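Local coordinates for surface protein VspA (Borrelia turicatae, PDB 2GA0) that probably serves as one of the alternately expressed, antigenically distinct outer-membrane lipoproteins through which this spirochaete evades the host immune response, at residues Asp54-Ala59 against Lys116-Asp121. Numbering follows the deposited sequence.
Sequences DADKNA and KDDVKD. With NI (nickel (II) ion), chain J.
The amide of Asn58 and the carboxylate of Asp121 meet with their planes turned 54° apart. ND2 of Asn58 reaches the anti lone pair of OD1 of Asp121 at 2.8 Å, this oxygen lying in the amide plane. The backbone N of Asp56 comes to the same OD1 from the syn side, 32° out of the carboxylate plane, at 2.7 Å. In return, OD1 of Asp56 takes the backbone N of Asp121 on its anti side, while NZ of Lys120 forms a salt bridge to OD2 of Asp56 from above the plane, at 2.9 Å. The lysine would offset some of the repulsion expected between the carboxylates of Asp56 and Asp121. An amide suits position 58 because it both donates, from ND2 to Asp121 and to the carbonyl O of Val119, and accepts, at OD1 from the backbone N of Gly43. The Val119 carbonyl also takes the backbone N of Asn58. A chi1 of -163° swings the Asp118 carboxylate across to Lys57, whose N meets OD2 of Asp118 at 2.7 Å. A water joins the backbone N atoms of Ala59 and Val119, whose small apolar side chains pack together. The bent chain of Lys57 carries NZ to where it and OD2 of Asp54 both bind the nickel ion. Two loops leading into helices 59-79 and 121-128 are thus tied by reciprocal aspartate-to-backbone bonds at one end of the helical bundle, next to a nickel site.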
ATOM      1  N   ASP A  54       3.873 -16.716  16.774  1.00 18.38           N
ATOM      2  CA  ASP A  54       2.866 -17.729  16.884  1.00 18.78           C
ATOM      3  C   ASP A  54       2.851 -18.431  15.530  1.00 18.79           C
ATOM      4  O   ASP A  54       2.087 -18.095  14.617  1.00 19.09           O
ATOM      5  CB  ASP A  54       1.519 -17.108  17.290  1.00 19.48           C
ATOM      6  CG  ASP A  54       0.370 -18.123  17.323  1.00 20.45           C
ATOM      7  OD1 ASP A  54      -0.714 -17.776  16.863  1.00 20.77           O
ATOM      8  OD2 ASP A  54       0.429 -19.268  17.804  1.00 30.99           O
ATOM      9  N   ALA A  55       3.743 -19.398  15.405  1.00 18.47           N
ATOM     10  CA  ALA A  55       4.033 -20.066  14.145  1.00 18.59           C
ATOM     11  C   ALA A  55       2.831 -20.501  13.307  1.00 18.67           C
ATOM     12  O   ALA A  55       1.797 -20.954  13.832  1.00 18.39           O
ATOM     13  CB  ALA A  55       4.888 -21.293  14.433  1.00 18.63           C
ATOM     14  N   ASP A  56       3.004 -20.401  11.990  1.00 18.81           N
ATOM     15  CA  ASP A  56       2.188 -21.172  11.059  1.00 18.74           C
ATOM     16  C   ASP A  56       0.799 -20.572  10.878  1.00 18.89           C
ATOM     17  O   ASP A  56       0.594 -19.387  11.194  1.00 18.48           O
ATOM     18  CB  ASP A  56       2.135 -22.628  11.525  1.00 17.53           C
ATOM     19  CG  ASP A  56       3.492 -23.256  11.548  1.00 17.93           C
ATOM     20  OD1 ASP A  56       4.408 -22.762  10.842  1.00 18.77           O
ATOM     21  OD2 ASP A  56       3.768 -24.241  12.246  1.00 18.53           O
ATOM     22  N   LYS A  57      -0.142 -21.382  10.364  1.00 18.87           N
ATOM     23  CA  LYS A  57      -1.515 -20.944  10.103  1.00 18.93           C
ATOM     24  C   LYS A  57      -1.529 -19.644   9.275  1.00 18.86           C
ATOM     25  O   LYS A  57      -2.200 -18.679   9.648  1.00 19.24           O
ATOM     26  CB  LYS A  57      -2.287 -20.739  11.413  1.00 18.73           C
ATOM     27  CG  LYS A  57      -2.699 -22.043  12.162  1.00 21.55           C
ATOM     28  CD  LYS A  57      -1.785 -22.332  13.406  1.00 25.20           C
ATOM     29  CE  LYS A  57      -2.208 -21.537  14.697  1.00 26.10           C
ATOM     30  NZ  LYS A  57      -1.112 -20.889  15.544  1.00 32.58           N
ATOM     31  N   ASN A  58      -0.800 -19.624   8.161  1.00 18.52           N
ATOM     32  CA  ASN A  58      -0.585 -18.411   7.391  1.00 18.27           C
ATOM     33  C   ASN A  58      -1.437 -18.222   6.152  1.00 18.32           C
ATOM     34  O   ASN A  58      -1.315 -17.215   5.475  1.00 18.69           O
ATOM     35  CB  ASN A  58       0.881 -18.355   6.952  1.00 18.18           C
ATOM     36  CG  ASN A  58       1.801 -18.093   8.087  1.00 17.69           C
ATOM     37  OD1 ASN A  58       1.699 -17.045   8.733  1.00 17.16           O
ATOM     38  ND2 ASN A  58       2.681 -19.053   8.386  1.00 15.93           N
ATOM     39  N   ALA A  59      -2.270 -19.191   5.817  1.00 18.34           N
ATOM     40  CA  ALA A  59      -3.037 -19.140   4.571  1.00 18.41           C
ATOM     41  C   ALA A  59      -3.703 -17.781   4.286  1.00 18.56           C
ATOM     42  O   ALA A  59      -3.566 -17.221   3.212  1.00 18.53           O
ATOM     43  CB  ALA A  59      -4.083 -20.239   4.551  1.00 17.99           C
ATOM     44  N   LYS A 116      -3.911 -24.517   2.112  1.00 19.17           N
ATOM     45  CA  LYS A 116      -4.169 -25.561   3.111  1.00 19.08           C
ATOM     46  C   LYS A 116      -4.435 -24.973   4.511  1.00 19.07           C
ATOM     47  O   LYS A 116      -4.093 -23.824   4.789  1.00 18.84           O
ATOM     48  CB  LYS A 116      -3.035 -26.611   3.135  1.00 19.52           C
ATOM     49  CG  LYS A 116      -1.567 -26.097   3.293  1.00 19.47           C
ATOM     50  CD  LYS A 116      -0.587 -27.309   3.162  1.00 20.22           C
ATOM     51  CE  LYS A 116       0.815 -27.106   3.813  1.00 21.58           C
ATOM     52  NZ  LYS A 116       1.258 -28.212   4.821  1.00 20.43           N
ATOM     53  N   ASP A 117      -5.058 -25.763   5.381  1.00 19.61           N
ATOM     54  CA  ASP A 117      -5.471 -25.282   6.703  1.00 19.87           C
ATOM     55  C   ASP A 117      -4.311 -24.903   7.615  1.00 19.65           C
ATOM     56  O   ASP A 117      -4.517 -24.248   8.651  1.00 20.14           O
ATOM     57  CB  ASP A 117      -6.476 -26.238   7.376  1.00 20.74           C
ATOM     58  CG  ASP A 117      -7.955 -25.911   6.982  1.00 24.83           C
ATOM     59  OD1 ASP A 117      -8.534 -24.920   7.569  1.00 26.78           O
ATOM     60  OD2 ASP A 117      -8.600 -26.575   6.087  1.00 26.43           O
ATOM     61  N   ASP A 118      -3.094 -25.280   7.245  1.00 19.10           N
ATOM     62  CA  ASP A 118      -1.982 -24.828   8.027  1.00 19.05           C
ATOM     63  C   ASP A 118      -0.723 -24.603   7.178  1.00 19.26           C
ATOM     64  O   ASP A 118       0.151 -25.492   7.038  1.00 19.50           O
ATOM     65  CB  ASP A 118      -1.779 -25.772   9.183  1.00 19.54           C
ATOM     66  CG  ASP A 118      -0.944 -25.171  10.236  1.00 21.05           C
ATOM     67  OD1 ASP A 118      -0.807 -25.788  11.325  1.00 20.44           O
ATOM     68  OD2 ASP A 118      -0.382 -24.065  10.037  1.00 22.51           O
ATOM     69  N   VAL A 119      -0.644 -23.410   6.593  1.00 18.90           N
ATOM     70  CA  VAL A 119       0.526 -23.039   5.825  1.00 18.60           C
ATOM     71  C   VAL A 119       1.642 -22.652   6.783  1.00 18.73           C
ATOM     72  O   VAL A 119       1.528 -21.641   7.488  1.00 18.89           O
ATOM     73  CB  VAL A 119       0.202 -21.878   4.856  1.00 18.27           C
ATOM     74  CG1 VAL A 119       1.234 -21.813   3.719  1.00 17.12           C
ATOM     75  CG2 VAL A 119      -1.161 -22.060   4.274  1.00 18.09           C
ATOM     76  N   LYS A 120       2.703 -23.453   6.821  1.00 18.62           N
ATOM     77  CA  LYS A 120       3.829 -23.169   7.722  1.00 18.68           C
ATOM     78  C   LYS A 120       4.633 -21.944   7.274  1.00 18.55           C
ATOM     79  O   LYS A 120       4.639 -21.567   6.103  1.00 18.58           O
ATOM     80  CB  LYS A 120       4.673 -24.435   7.944  1.00 18.47           C
ATOM     81  CG  LYS A 120       3.872 -25.539   8.614  1.00 18.04           C
ATOM     82  CD  LYS A 120       4.627 -26.823   8.684  1.00 20.77           C
ATOM     83  CE  LYS A 120       4.702 -27.326  10.134  1.00 23.51           C
ATOM     84  NZ  LYS A 120       5.419 -26.388  11.113  1.00 23.23           N
ATOM     85  N   ASP A 121       5.286 -21.308   8.227  1.00 18.65           N
ATOM     86  CA  ASP A 121       6.113 -20.136   7.951  1.00 18.28           C
ATOM     87  C   ASP A 121       6.998 -20.290   6.720  1.00 18.29           C
ATOM     88  O   ASP A 121       6.941 -19.454   5.840  1.00 18.67           O
ATOM     89  CB  ASP A 121       6.911 -19.774   9.195  1.00 17.75           C
ATOM     90  CG  ASP A 121       6.031 -19.465  10.377  1.00 16.57           C
ATOM     91  OD1 ASP A 121       4.789 -19.379  10.224  1.00 15.19           O
ATOM     92  OD2 ASP A 121       6.513 -19.318  11.516  1.00 18.34           O
TER
HETATM   93 NI    NI J  14      -0.505 -20.977  17.508  1.00 61.98          NI
HETATM   94  O   HOH W   1      -3.299 -21.743   7.314  1.00 24.59           O